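Local coordinates for protein aclacinomycin oxidoreductase (AknOx) (PDB 2IPI) that oxidises the terminal sugar of aclacinomycin antibiotics in the last two steps of their biosynthesis, using a bicovalently bound FAD and molecular oxygen, at residues A[267-272]-A[293-298]; A[382-387]-A[392-397]; A[422-427]-A[443-448]. All coordinates share one frame; numbering follows the deposited sequence.

Contact 1: residues A[267-272]-A[293-298]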
loop_
_atom_site.group_PDB
_atom_site.type_symbol
_atom_site.label_atom_id
_atom_site.label_comp_id
_atom_site.label_asym_id
_atom_site.label_seq_id
_atom_site.Cartn_x
_atom_site.Cartn_y
_atom_site.Cartn_z
ATOM N N ARG A 267 -14.555 -0.421 24.839
ATOM C CA ARG A 267 -15.484 -1.462 24.414
ATOM C C ARG A 267 -15.552 -1.538 22.885
ATOM O O ARG A 267 -15.629 -2.632 22.346
ATOM C CB ARG A 267 -16.894 -1.216 24.951
ATOM C CG ARG A 267 -16.880 -1.039 26.459
ATOM C CD ARG A 267 -17.469 -2.268 27.127
ATOM N NE ARG A 267 -16.421 -3.207 27.528
ATOM C CZ ARG A 267 -16.523 -3.958 28.613
ATOM N NH1 ARG A 267 -15.535 -4.795 28.928
ATOM N NH2 ARG A 267 -17.603 -3.874 29.380
ATOM N N ILE A 268 -15.534 -0.378 22.253
ATOM C CA ILE A 268 -15.578 -0.235 20.804
ATOM C C ILE A 268 -14.347 -0.909 20.204
ATOM O O ILE A 268 -14.445 -1.736 19.300
ATOM C CB ILE A 268 -15.655 1.248 20.394
ATOM C CG1 ILE A 268 -17.086 1.803 20.399
ATOM C CG2 ILE A 268 -15.010 1.521 19.042
ATOM C CD1 ILE A 268 -17.150 3.301 20.178
ATOM N N ILE A 269 -13.184 -0.536 20.747
ATOM C CA ILE A 269 -11.951 -1.192 20.308
ATOM C C ILE A 269 -12.041 -2.695 20.499
ATOM O O ILE A 269 -11.829 -3.482 19.575
ATOM C CB ILE A 269 -10.723 -0.653 21.071
ATOM C CG1 ILE A 269 -10.347 0.774 20.684
ATOM C CG2 ILE A 269 -9.547 -1.610 20.911
ATOM C CD1 ILE A 269 -9.835 0.952 19.275
ATOM N N ASP A 270 -12.355 -3.108 21.725
ATOM C CA ASP A 270 -12.340 -4.538 22.031
ATOM C C ASP A 270 -13.400 -5.277 21.227
ATOM O O ASP A 270 -13.144 -6.395 20.759
ATOM C CB ASP A 270 -12.522 -4.747 23.534
ATOM C CG ASP A 270 -11.323 -4.220 24.318
ATOM O OD1 ASP A 270 -10.268 -3.990 23.696
ATOM O OD2 ASP A 270 -11.454 -4.032 25.551
ATOM N N ASN A 271 -14.556 -4.620 21.085
ATOM C CA ASN A 271 -15.622 -5.170 20.251
ATOM C C ASN A 271 -15.172 -5.310 18.792
ATOM O O ASN A 271 -15.332 -6.394 18.217
ATOM C CB ASN A 271 -16.876 -4.298 20.353
ATOM C CG ASN A 271 -17.667 -4.510 21.625
ATOM O OD1 ASN A 271 -17.328 -5.283 22.519
ATOM N ND2 ASN A 271 -18.796 -3.805 21.726
ATOM N N HIS A 272 -14.629 -4.259 18.192
ATOM C CA HIS A 272 -14.144 -4.314 16.806
ATOM C C HIS A 272 -13.187 -5.484 16.588
ATOM O O HIS A 272 -13.380 -6.276 15.654
ATOM C CB HIS A 272 -13.493 -2.988 16.432
ATOM C CG HIS A 272 -12.641 -2.901 15.215
ATOM N ND1 HIS A 272 -13.091 -2.287 14.067
ATOM C CD2 HIS A 272 -11.381 -3.309 14.910
ATOM C CE1 HIS A 272 -12.166 -2.316 13.118
ATOM N NE2 HIS A 272 -11.115 -2.941 13.608
ATOM N N PHE A 293 -11.489 2.059 10.097
ATOM C CA PHE A 293 -11.945 2.767 11.314
ATOM C C PHE A 293 -10.972 3.916 11.528
ATOM O O PHE A 293 -9.827 3.682 11.885
ATOM C CB PHE A 293 -12.056 1.841 12.511
ATOM C CG PHE A 293 -13.060 2.279 13.585
ATOM C CD1 PHE A 293 -13.461 1.387 14.557
ATOM C CD2 PHE A 293 -13.581 3.559 13.584
ATOM C CE1 PHE A 293 -14.388 1.763 15.527
ATOM C CE2 PHE A 293 -14.490 3.961 14.544
ATOM C CZ PHE A 293 -14.877 3.054 15.515
ATOM N N TYR A 294 -11.429 5.142 11.275
ATOM C CA TYR A 294 -10.541 6.282 11.424
ATOM C C TYR A 294 -10.624 6.793 12.872
ATOM O O TYR A 294 -11.591 7.467 13.205
ATOM C CB TYR A 294 -10.854 7.429 10.467
ATOM C CG TYR A 294 -10.790 7.084 9.002
ATOM C CD1 TYR A 294 -11.961 6.962 8.256
ATOM C CD2 TYR A 294 -9.570 6.878 8.369
ATOM C CE1 TYR A 294 -11.913 6.647 6.910
ATOM C CE2 TYR A 294 -9.512 6.560 7.022
ATOM C CZ TYR A 294 -10.690 6.448 6.307
ATOM O OH TYR A 294 -10.629 6.136 4.975
ATOM N N LEU A 295 -9.594 6.422 13.621
ATOM C CA LEU A 295 -9.499 6.864 15.009
ATOM C C LEU A 295 -8.783 8.213 15.090
ATOM O O LEU A 295 -7.597 8.266 15.404
ATOM C CB LEU A 295 -8.808 5.797 15.865
ATOM C CG LEU A 295 -9.438 4.403 15.705
ATOM C CD1 LEU A 295 -8.690 3.359 16.506
ATOM C CD2 LEU A 295 -10.906 4.468 16.118
ATOM N N ASN A 296 -9.535 9.257 14.792
ATOM C CA ASN A 296 -9.098 10.633 14.825
ATOM C C ASN A 296 -8.828 11.143 16.242
ATOM O O ASN A 296 -9.386 10.616 17.204
ATOM C CB ASN A 296 -10.168 11.539 14.198
ATOM C CG ASN A 296 -10.452 11.226 12.746
ATOM O OD1 ASN A 296 -9.575 11.283 11.886
ATOM N ND2 ASN A 296 -11.702 10.908 12.450
ATOM N N SER A 297 -7.999 12.177 16.340
ATOM C CA SER A 297 -7.732 12.843 17.608
ATOM C C SER A 297 -8.910 13.706 18.067
ATOM O O SER A 297 -9.836 13.897 17.280
ATOM C CB SER A 297 -6.476 13.713 17.492
ATOM O OG SER A 297 -5.309 12.897 17.582
ATOM N N ARG A 298 -8.852 14.198 19.295
ATOM C CA ARG A 298 -9.760 15.137 19.916
ATOM C C ARG A 298 -9.414 16.581 19.525
ATOM O O ARG A 298 -9.090 17.452 20.327
ATOM C CB ARG A 298 -9.781 15.138 21.448
ATOM C CG ARG A 298 -11.071 15.653 22.079
ATOM C CD ARG A 298 -11.111 15.194 23.533
ATOM N NE ARG A 298 -12.416 15.312 24.162
ATOM C CZ ARG A 298 -12.944 14.437 24.998
ATOM N NH1 ARG A 298 -12.285 13.332 25.335
ATOM N NH2 ARG A 298 -14.151 14.673 25.504
#

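Contact 2: residues A[382-387]-A[392-397]. With AKY (methyl (2S,4R)-2-ethyl-2,5,7-trihydroxy-6,11-dioxo-4-{[2,3,6-trideoxy-4-O-{2,6-dideoxy-4-O-[(2S,6S)-6-methyl-5-oxotetrahydro-2h -pyran-2-yl]-alpha-D-lyxo-hexopyranosyl}-3-(dimethylamino)-D-ribo-hexopyranosyl]oxy}-1,2,3,4,6,11-hexahydrotetracene-1-c arboxylate), chain E.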
loop_
_atom_site.group_PDB
_atom_site.type_symbol
_atom_site.label_atom_id
_atom_site.label_comp_id
_atom_site.label_asym_id
_atom_site.label_seq_id
_atom_site.Cartn_x
_atom_site.Cartn_y
_atom_site.Cartn_z
ATOM N N ARG A 382 -5.591 7.481 25.344
ATOM C CA ARG A 382 -4.946 8.648 25.959
ATOM C C ARG A 382 -4.275 9.543 24.932
ATOM O O ARG A 382 -4.343 10.778 24.965
ATOM C CB ARG A 382 -3.912 8.214 26.992
ATOM C CG ARG A 382 -3.552 9.277 28.025
ATOM C CD ARG A 382 -2.378 8.760 28.863
ATOM N NE ARG A 382 -2.437 7.301 29.026
ATOM C CZ ARG A 382 -1.487 6.457 28.663
ATOM N NH1 ARG A 382 -0.383 6.914 28.100
ATOM N NH2 ARG A 382 -1.580 5.147 28.824
ATOM N N HIS A 383 -3.563 8.919 23.993
ATOM C CA HIS A 383 -2.868 9.736 22.990
ATOM C C HIS A 383 -3.833 10.339 21.993
ATOM O O HIS A 383 -3.576 11.383 21.382
ATOM C CB HIS A 383 -1.834 8.884 22.267
ATOM C CG HIS A 383 -0.461 9.051 22.854
ATOM N ND1 HIS A 383 0.044 8.216 23.825
ATOM C CD2 HIS A 383 0.495 9.967 22.605
ATOM C CE1 HIS A 383 1.258 8.613 24.142
ATOM N NE2 HIS A 383 1.567 9.672 23.419
ATOM N N LEU A 384 -4.986 9.676 21.808
ATOM C CA LEU A 384 -5.890 10.299 20.827
ATOM C C LEU A 384 -6.693 11.377 21.544
ATOM O O LEU A 384 -6.929 12.439 20.984
ATOM C CB LEU A 384 -6.744 9.245 20.134
ATOM C CG LEU A 384 -6.040 8.413 19.048
ATOM C CD1 LEU A 384 -6.838 7.172 18.669
ATOM C CD2 LEU A 384 -5.755 9.262 17.820
ATOM N N SER A 385 -7.100 11.130 22.781
ATOM C CA SER A 385 -7.943 12.079 23.496
ATOM C C SER A 385 -7.239 13.391 23.828
ATOM O O SER A 385 -7.888 14.439 23.943
ATOM C CB SER A 385 -8.475 11.439 24.783
ATOM O OG SER A 385 -9.555 12.238 25.260
ATOM N N ALA A 386 -5.924 13.350 23.984
ATOM C CA ALA A 386 -5.127 14.496 24.392
ATOM C C ALA A 386 -5.248 15.684 23.451
ATOM O O ALA A 386 -5.400 15.583 22.240
ATOM C CB ALA A 386 -3.653 14.111 24.537
ATOM N N ASP A 387 -5.153 16.866 24.071
ATOM C CA ASP A 387 -4.996 18.120 23.361
ATOM C C ASP A 387 -3.538 18.262 22.929
ATOM O O ASP A 387 -2.799 19.174 23.305
ATOM C CB ASP A 387 -5.435 19.297 24.225
ATOM C CG ASP A 387 -5.315 20.649 23.563
ATOM O OD1 ASP A 387 -5.712 20.779 22.384
ATOM O OD2 ASP A 387 -4.802 21.582 24.223
ATOM N N GLY A 392 -3.172 13.901 14.570
ATOM C CA GLY A 392 -2.864 12.496 14.601
ATOM C C GLY A 392 -4.058 11.586 14.443
ATOM O O GLY A 392 -5.226 11.882 14.735
ATOM N N GLU A 393 -3.805 10.370 13.936
ATOM C CA GLU A 393 -4.905 9.410 13.873
ATOM C C GLU A 393 -4.386 7.989 13.653
ATOM O O GLU A 393 -3.292 7.783 13.138
ATOM C CB GLU A 393 -5.918 9.775 12.793
ATOM C CG GLU A 393 -5.398 9.925 11.368
ATOM C CD GLU A 393 -5.985 8.820 10.495
ATOM O OE1 GLU A 393 -6.460 9.073 9.367
ATOM O OE2 GLU A 393 -5.948 7.682 11.012
ATOM N N VAL A 394 -5.245 7.068 14.071
ATOM C CA VAL A 394 -5.057 5.644 13.899
ATOM C C VAL A 394 -6.157 5.038 13.048
ATOM O O VAL A 394 -7.331 5.085 13.393
ATOM C CB VAL A 394 -5.063 4.919 15.266
ATOM C CG1 VAL A 394 -4.997 3.412 15.046
ATOM C CG2 VAL A 394 -3.949 5.490 16.137
ATOM N N SER A 395 -5.761 4.435 11.934
ATOM C CA SER A 395 -6.740 3.758 11.087
ATOM C C SER A 395 -6.636 2.250 11.258
ATOM O O SER A 395 -5.547 1.665 11.212
ATOM C CB SER A 395 -6.514 4.149 9.632
ATOM O OG SER A 395 -6.694 5.532 9.430
ATOM N N LEU A 396 -7.758 1.586 11.449
ATOM C CA LEU A 396 -7.793 0.138 11.523
ATOM C C LEU A 396 -8.555 -0.387 10.303
ATOM O O LEU A 396 -9.681 0.054 10.074
ATOM C CB LEU A 396 -8.444 -0.390 12.802
ATOM C CG LEU A 396 -8.074 0.331 14.099
ATOM C CD1 LEU A 396 -9.028 -0.075 15.224
ATOM C CD2 LEU A 396 -6.635 0.026 14.475
ATOM N N TYR A 397 -7.930 -1.290 9.556
ATOM C CA TYR A 397 -8.525 -1.889 8.369
ATOM C C TYR A 397 -8.938 -3.336 8.577
ATOM O O TYR A 397 -8.146 -4.160 9.036
ATOM C CB TYR A 397 -7.543 -1.834 7.177
ATOM C CG TYR A 397 -7.119 -0.417 6.895
ATOM C CD1 TYR A 397 -6.145 0.223 7.674
ATOM C CD2 TYR A 397 -7.699 0.288 5.858
ATOM C CE1 TYR A 397 -5.772 1.527 7.405
ATOM C CE2 TYR A 397 -7.329 1.591 5.587
ATOM C CZ TYR A 397 -6.368 2.208 6.363
ATOM O OH TYR A 397 -6.006 3.506 6.074
HETATM O O15 AKY E . -3.641 1.659 3.294
HETATM C C42 AKY E . -3.879 2.871 3.141
HETATM C C40 AKY E . -5.361 3.280 2.961
HETATM C C38 AKY E . -5.608 4.732 2.898
HETATM C C39 AKY E . -2.838 4.027 3.439
HETATM C C41 AKY E . -1.869 4.218 4.347
HETATM O O14 AKY E . -3.174 5.280 2.889
HETATM C C37 AKY E . -4.499 5.671 3.223
HETATM O O13 AKY E . -4.833 6.946 2.736
HETATM C C35 AKY E . -4.487 8.021 3.559
HETATM C C34 AKY E . -5.699 8.649 4.256
HETATM C C36 AKY E . -6.735 7.700 4.520
HETATM O O11 AKY E . -6.281 9.868 3.542
HETATM C C33 AKY E . -3.621 9.035 2.833
HETATM O O12 AKY E . -2.364 8.513 2.159
HETATM C C32 AKY E . -4.345 9.979 2.100
HETATM C C31 AKY E . -5.197 10.738 2.925
HETATM O O7 AKY E . -6.911 15.755 6.676
HETATM C C7 AKY E . -6.935 17.035 6.042
HETATM C C8 AKY E . -8.125 17.131 5.168
HETATM C C9 AKY E . -9.346 17.478 5.980
HETATM O O9 AKY E . -9.375 16.588 7.041
HETATM C C13 AKY E . -10.538 17.424 5.094
HETATM C C14 AKY E . -10.596 15.971 4.620
HETATM C C20 AKY E . -6.975 18.041 7.147
HETATM C C19 AKY E . -8.062 18.876 7.413
HETATM C C10 AKY E . -9.199 18.884 6.420
HETATM C C11 AKY E . -7.994 19.829 8.430
HETATM C C18 AKY E . -6.832 19.973 9.188
HETATM C C17 AKY E . -5.730 19.148 8.930
HETATM C C6 AKY E . -5.827 18.194 7.924
HETATM O O6 AKY E . -4.781 17.387 7.646
HETATM C C12 AKY E . -6.763 20.982 10.175
HETATM O O3 AKY E . -7.739 21.721 10.430
HETATM C C15 AKY E . -5.553 21.165 10.888
HETATM C C1 AKY E . -5.461 22.204 11.813
HETATM C C2 AKY E . -4.278 22.463 12.507
HETATM C C3 AKY E . -3.179 21.640 12.261
HETATM C C16 AKY E . -4.437 20.339 10.628
HETATM C C5 AKY E . -4.523 19.327 9.647
HETATM O O5 AKY E . -3.581 18.583 9.311
HETATM C C4 AKY E . -3.257 20.598 11.341
HETATM O O4 AKY E . -2.142 19.848 11.142
HETATM O O18 AKY E . -4.557 11.505 3.957
HETATM C C45 AKY E . -5.856 14.931 6.161
HETATM C C43 AKY E . -8.770 19.786 5.266
HETATM O O16 AKY E . -7.588 19.864 4.913
HETATM O O17 AKY E . -9.684 20.556 4.609
HETATM C C44 AKY E . -9.289 21.925 4.761
HETATM O O19 AKY E . -5.860 14.829 4.758
HETATM C C47 AKY E . -5.092 12.523 6.091
HETATM N N11 AKY E . -3.746 12.163 6.573
HETATM C C52 AKY E . -3.576 11.007 7.385
HETATM C C51 AKY E . -2.633 12.472 5.741
HETATM C C46 AKY E . -5.966 13.550 6.800
HETATM C C48 AKY E . -5.437 12.444 4.604
HETATM C C49 AKY E . -5.256 13.804 3.950
HETATM C C50 AKY E . -4.013 14.101 3.103
#

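Contact 3: residues A[422-427]-A[443-448]. With AKY (methyl (2S,4R)-2-ethyl-2,5,7-trihydroxy-6,11-dioxo-4-{[2,3,6-trideoxy-4-O-{2,6-dideoxy-4-O-[(2S,6S)-6-methyl-5-oxotetrahydro-2h -pyran-2-yl]-alpha-D-lyxo-hexopyranosyl}-3-(dimethylamino)-D-ribo-hexopyranosyl]oxy}-1,2,3,4,6,11-hexahydrotetracene-1-c arboxylate), chain E.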
loop_
_atom_site.group_PDB
_atom_site.type_symbol
_atom_site.label_atom_id
_atom_site.label_comp_id
_atom_site.label_asym_id
_atom_site.label_seq_id
_atom_site.Cartn_x
_atom_site.Cartn_y
_atom_site.Cartn_z
ATOM N N VAL A 422 -3.064 -1.853 10.447
ATOM C CA VAL A 422 -3.175 -0.496 11.002
ATOM C C VAL A 422 -2.168 0.443 10.356
ATOM O O VAL A 422 -1.066 0.051 9.982
ATOM C CB VAL A 422 -3.041 -0.452 12.538
ATOM C CG1 VAL A 422 -3.516 -1.756 13.174
ATOM C CG2 VAL A 422 -1.623 -0.167 12.994
ATOM N N TRP A 423 -2.537 1.703 10.189
ATOM C CA TRP A 423 -1.672 2.738 9.632
ATOM C C TRP A 423 -1.754 3.996 10.486
ATOM O O TRP A 423 -2.830 4.597 10.547
ATOM C CB TRP A 423 -2.072 3.089 8.201
ATOM C CG TRP A 423 -1.169 4.034 7.456
ATOM C CD1 TRP A 423 0.118 3.778 7.089
ATOM C CD2 TRP A 423 -1.469 5.356 6.993
ATOM N NE1 TRP A 423 0.633 4.866 6.424
ATOM C CE2 TRP A 423 -0.321 5.850 6.351
ATOM C CE3 TRP A 423 -2.598 6.184 7.054
ATOM C CZ2 TRP A 423 -0.259 7.116 5.778
ATOM C CZ3 TRP A 423 -2.540 7.439 6.484
ATOM C CH2 TRP A 423 -1.379 7.910 5.848
ATOM N N MET A 424 -0.658 4.395 11.128
ATOM C CA MET A 424 -0.749 5.599 11.968
ATOM C C MET A 424 0.040 6.754 11.369
ATOM O O MET A 424 1.120 6.562 10.811
ATOM C CB MET A 424 -0.230 5.348 13.377
ATOM C CG MET A 424 -0.665 4.016 13.967
ATOM S SD MET A 424 -0.017 3.875 15.648
ATOM C CE MET A 424 -0.886 2.410 16.182
ATOM N N SER A 425 -0.530 7.952 11.509
ATOM C CA SER A 425 0.053 9.129 10.905
ATOM C C SER A 425 -0.176 10.414 11.703
ATOM O O SER A 425 -1.021 10.451 12.590
ATOM C CB SER A 425 -0.535 9.342 9.498
ATOM O OG SER A 425 -1.894 9.753 9.591
ATOM N N ALA A 426 0.612 11.392 11.313
ATOM C CA ALA A 426 0.561 12.806 11.593
ATOM C C ALA A 426 0.658 13.523 10.242
ATOM O O ALA A 426 1.456 13.122 9.389
ATOM C CB ALA A 426 1.677 13.296 12.498
ATOM N N THR A 427 -0.166 14.525 10.103
ATOM C CA THR A 427 -0.338 15.308 8.895
ATOM C C THR A 427 -0.350 16.786 9.259
ATOM O O THR A 427 -1.041 17.112 10.233
ATOM C CB THR A 427 -1.656 14.946 8.180
ATOM O OG1 THR A 427 -1.800 13.520 8.186
ATOM C CG2 THR A 427 -1.615 15.442 6.748
ATOM N N GLU A 443 5.916 8.608 19.399
ATOM C CA GLU A 443 5.438 8.289 20.736
ATOM C C GLU A 443 4.265 7.325 20.761
ATOM O O GLU A 443 4.296 6.367 21.533
ATOM C CB GLU A 443 5.029 9.589 21.443
ATOM C CG GLU A 443 6.167 10.306 22.153
ATOM C CD GLU A 443 6.000 11.814 22.108
ATOM O OE1 GLU A 443 6.990 12.545 22.367
ATOM O OE2 GLU A 443 4.878 12.279 21.805
ATOM N N ILE A 444 3.201 7.512 19.965
ATOM C CA ILE A 444 2.102 6.557 20.019
ATOM C C ILE A 444 2.517 5.139 19.620
ATOM O O ILE A 444 2.090 4.142 20.212
ATOM C CB ILE A 444 0.914 6.903 19.084
ATOM C CG1 ILE A 444 1.012 8.249 18.399
ATOM C CG2 ILE A 444 -0.396 6.720 19.848
ATOM C CD1 ILE A 444 0.057 8.432 17.236
ATOM N N TYR A 445 3.346 5.083 18.581
ATOM C CA TYR A 445 3.797 3.810 18.041
ATOM C C TYR A 445 4.636 3.003 19.030
ATOM O O TYR A 445 4.322 1.841 19.298
ATOM C CB TYR A 445 4.617 4.058 16.774
ATOM C CG TYR A 445 4.753 2.852 15.872
ATOM C CD1 TYR A 445 5.931 2.131 15.806
ATOM C CD2 TYR A 445 3.691 2.451 15.070
ATOM C CE1 TYR A 445 6.056 1.025 14.976
ATOM C CE2 TYR A 445 3.807 1.354 14.241
ATOM C CZ TYR A 445 4.986 0.647 14.197
ATOM O OH TYR A 445 5.093 -0.442 13.364
ATOM N N ARG A 446 5.699 3.610 19.550
ATOM C CA ARG A 446 6.588 2.933 20.488
ATOM C C ARG A 446 5.830 2.468 21.727
ATOM O O ARG A 446 6.077 1.425 22.329
ATOM C CB ARG A 446 7.741 3.854 20.891
ATOM N N GLU A 447 4.869 3.294 22.132
ATOM C CA GLU A 447 4.107 2.978 23.343
ATOM C C GLU A 447 3.151 1.826 23.114
ATOM O O GLU A 447 3.025 0.953 23.987
ATOM C CB GLU A 447 3.380 4.244 23.783
ATOM C CG GLU A 447 3.174 4.378 25.283
ATOM C CD GLU A 447 2.206 5.522 25.555
ATOM O OE1 GLU A 447 2.680 6.679 25.583
ATOM O OE2 GLU A 447 1.003 5.225 25.709
ATOM N N ILE A 448 2.435 1.734 21.980
ATOM C CA ILE A 448 1.637 0.506 21.919
ATOM C C ILE A 448 2.502 -0.693 21.538
ATOM O O ILE A 448 2.047 -1.836 21.658
ATOM C CB ILE A 448 0.413 0.557 20.993
ATOM C CG1 ILE A 448 0.571 -0.340 19.755
ATOM C CG2 ILE A 448 0.020 1.976 20.618
ATOM C CD1 ILE A 448 0.360 0.437 18.490
HETATM O O15 AKY E . -3.641 1.659 3.294
HETATM C C42 AKY E . -3.879 2.871 3.141
HETATM C C40 AKY E . -5.361 3.280 2.961
HETATM C C38 AKY E . -5.608 4.732 2.898
HETATM C C39 AKY E . -2.838 4.027 3.439
HETATM C C41 AKY E . -1.869 4.218 4.347
HETATM O O14 AKY E . -3.174 5.280 2.889
HETATM C C37 AKY E . -4.499 5.671 3.223
HETATM O O13 AKY E . -4.833 6.946 2.736
HETATM C C35 AKY E . -4.487 8.021 3.559
HETATM C C34 AKY E . -5.699 8.649 4.256
HETATM C C36 AKY E . -6.735 7.700 4.520
HETATM O O11 AKY E . -6.281 9.868 3.542
HETATM C C33 AKY E . -3.621 9.035 2.833
HETATM O O12 AKY E . -2.364 8.513 2.159
HETATM C C32 AKY E . -4.345 9.979 2.100
HETATM C C31 AKY E . -5.197 10.738 2.925
HETATM O O7 AKY E . -6.911 15.755 6.676
HETATM C C7 AKY E . -6.935 17.035 6.042
HETATM C C8 AKY E . -8.125 17.131 5.168
HETATM C C9 AKY E . -9.346 17.478 5.980
HETATM O O9 AKY E . -9.375 16.588 7.041
HETATM C C13 AKY E . -10.538 17.424 5.094
HETATM C C14 AKY E . -10.596 15.971 4.620
HETATM C C20 AKY E . -6.975 18.041 7.147
HETATM C C19 AKY E . -8.062 18.876 7.413
HETATM C C10 AKY E . -9.199 18.884 6.420
HETATM C C11 AKY E . -7.994 19.829 8.430
HETATM C C18 AKY E . -6.832 19.973 9.188
HETATM C C17 AKY E . -5.730 19.148 8.930
HETATM C C6 AKY E . -5.827 18.194 7.924
HETATM O O6 AKY E . -4.781 17.387 7.646
HETATM C C12 AKY E . -6.763 20.982 10.175
HETATM O O3 AKY E . -7.739 21.721 10.430
HETATM C C15 AKY E . -5.553 21.165 10.888
HETATM C C1 AKY E . -5.461 22.204 11.813
HETATM C C2 AKY E . -4.278 22.463 12.507
HETATM C C3 AKY E . -3.179 21.640 12.261
HETATM C C16 AKY E . -4.437 20.339 10.628
HETATM C C5 AKY E . -4.523 19.327 9.647
HETATM O O5 AKY E . -3.581 18.583 9.311
HETATM C C4 AKY E . -3.257 20.598 11.341
HETATM O O4 AKY E . -2.142 19.848 11.142
HETATM O O18 AKY E . -4.557 11.505 3.957
HETATM C C45 AKY E . -5.856 14.931 6.161
HETATM C C43 AKY E . -8.770 19.786 5.266
HETATM O O16 AKY E . -7.588 19.864 4.913
HETATM O O17 AKY E . -9.684 20.556 4.609
HETATM C C44 AKY E . -9.289 21.925 4.761
HETATM O O19 AKY E . -5.860 14.829 4.758
HETATM C C47 AKY E . -5.092 12.523 6.091
HETATM N N11 AKY E . -3.746 12.163 6.573
HETATM C C52 AKY E . -3.576 11.007 7.385
HETATM C C51 AKY E . -2.633 12.472 5.741
HETATM C C46 AKY E . -5.966 13.550 6.800
HETATM C C48 AKY E . -5.437 12.444 4.604
HETATM C C49 AKY E . -5.256 13.804 3.950
HETATM C C50 AKY E . -4.013 14.101 3.103
#

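Contact 1: residues A[267-272]-A[293-298]
Phe-293 reaches from strand 290-296 to helix 262-278, where it meets both Ile-268 and His-272. Its CB leaves the strand in the direction of the helix, and with CG turned anti to the backbone N (chi1 -154°) the ring is carried across to the helical side chains. The first ring atom to make contact is CD1, which lies 3.7 Å from His-272 ND1. That nitrogen sits at the rim of the phenyl group, near its plane. The two rings nevertheless form neither a stack nor a T: their planes are inclined at 43° and their centroids lie 5.8 Å apart, while the two side chains pass one another pointing opposite ways. Further out, CE1 touches Ile-268 CG2 at 3.6 Å, and CZ at the tip is 3.8 Å from the same methyl. A single methyl branch thus serves two adjacent ring carbons. Ile-268 lies crosswise to Phe-293. The strand itself lines one face of the phenyl ring, where Leu-295 CD2 lies above the plane toward the rim. The other leucine methyl, CD1, meets Ile-269 CD1 at 3.8 Å and extends the apolar seam by one more pair. No hydrogen bond crosses this interface, which is held by buried apolar and aromatic surface. It illustrates helix-on-sheet packing: helix 262-278 runs roughly antiparallel to strand 290-296, whose neighbours are strands 302-310 and 391-398, while Ile-269 also touches Ala-377 of helix 374-385.

Contact 2: residues A[382-387]-A[392-397]
Leu-384, near the end of helix 374-385, packs on Val-394 and the backbone of Glu-393 in strand 391-398, a helix-on-sheet arrangement: the chain leaves the helix at Ala-386, turns, and returns as a strand of the large antiparallel sheet, packed against the helix. The leucine fork spreads over the strand. Methyl CD1 approaches Val-394 CG2 at 4.2 Å, the two side chains set nearly perpendicular, whereas CD2 rests on backbone, 4.0 Å from Glu-393 CA and 4.1 Å from Gly-392 O. Gly-392 thus contributes main chain alone to this footing. The contacts from Leu-384 to the strand are made by its methyls alone, and Leu-384 also reaches Leu-295 and Ser-297.

Glu-393 points the other way, toward the substrate face of the sheet. Its CG is wedged between the backbone N and the carbonyl carbon (chi1 57°), and the chain then bends at chi2, carrying the carboxylate forward along the strand toward Ser-395. There Ser-395 OG donates a 2.8 Å hydrogen bond to Glu-393 OE2, which accepts it on its syn lone pair, the side of OE1; this helps to fix the rotation of the carboxylate. The other oxygen, OE1, lies 4.0 Å from C52, a methyl of the dimethylamino group on the bound aclacinomycin. If that amine is protonated, the carboxylate would probably attract it.

Two residues beyond Ser-395 comes Tyr-397, an experimentally identified proton acceptor, whose ring meets the terminal sugar obliquely. Its OH lies 3.2 Å from ligand atom C40, the ring carbon next to the keto carbon C42.

Contact 3: residues A[422-427]-A[443-448]
Met-424 reaches from strand 420-428 to two side chains of helix 434-448, Tyr-445 and Ile-448. Beyond CG its chain is extended, and it lies athwart the Tyr-445 side chain. The sulfur SD arrives at the tyrosine's edge, 4.0 Å from Tyr-445 CD2 and 82° off the ring normal: a Met-aromatic contact made beside the ring. The methyl goes further and meets Ile-448 tip to tip, Met-424 CE to Ile-448 CD1 being 3.3 Å, tighter than usual for two carbons. Because Ile-448 also departs from staggered torsions, that closeness is best treated with caution.

A second shell holds the tyrosine. Its OH is hydrogen-bonded to Gly-365 O, Lys-364 forms a cation-pi contact with the ring, and Phe-449 meets it edge-to-face.

On the opposite face of the strand lies the ligand. Thr-427 OG1 shares a 2.9 Å hydrogen bond with the dimethylamino nitrogen N11, while hydroxyl O4 of the aromatic aglycone donates a weak one to Thr-427 O. The indole of Trp-423 is sandwiched: methyl C41 of the terminal sugar lies over one face, doubtfully close, with its ring carbon C39 beyond it over the centre, and Ser-425 CB lies over the opposite face, toward the rim.

In the fold, strand 420-428 runs between antiparallel strands 391-398 and 360-368, and helix 434-448 covers it beside helix 374-385.

In the fold
The three contacts follow one another along the chain and share the seven-stranded antiparallel sheet. Strands 290-296, 391-398 and 420-428 are successive neighbours in it, so the centre of contact 2 lies about 8 Å from those of contacts 1 and 3, which are about 14 Å from each other. Backbone pairing joins them directly: Leu-295 with Val-394, then Glu-393 with Ser-425. Helices 262-278, 374-385 and 434-448 cover one face of the sheet, while the other receives the aclacinomycin ligand, touched by residues from all three strands. One face of the sheet thus carries the helices and the other helps to bind the substrate.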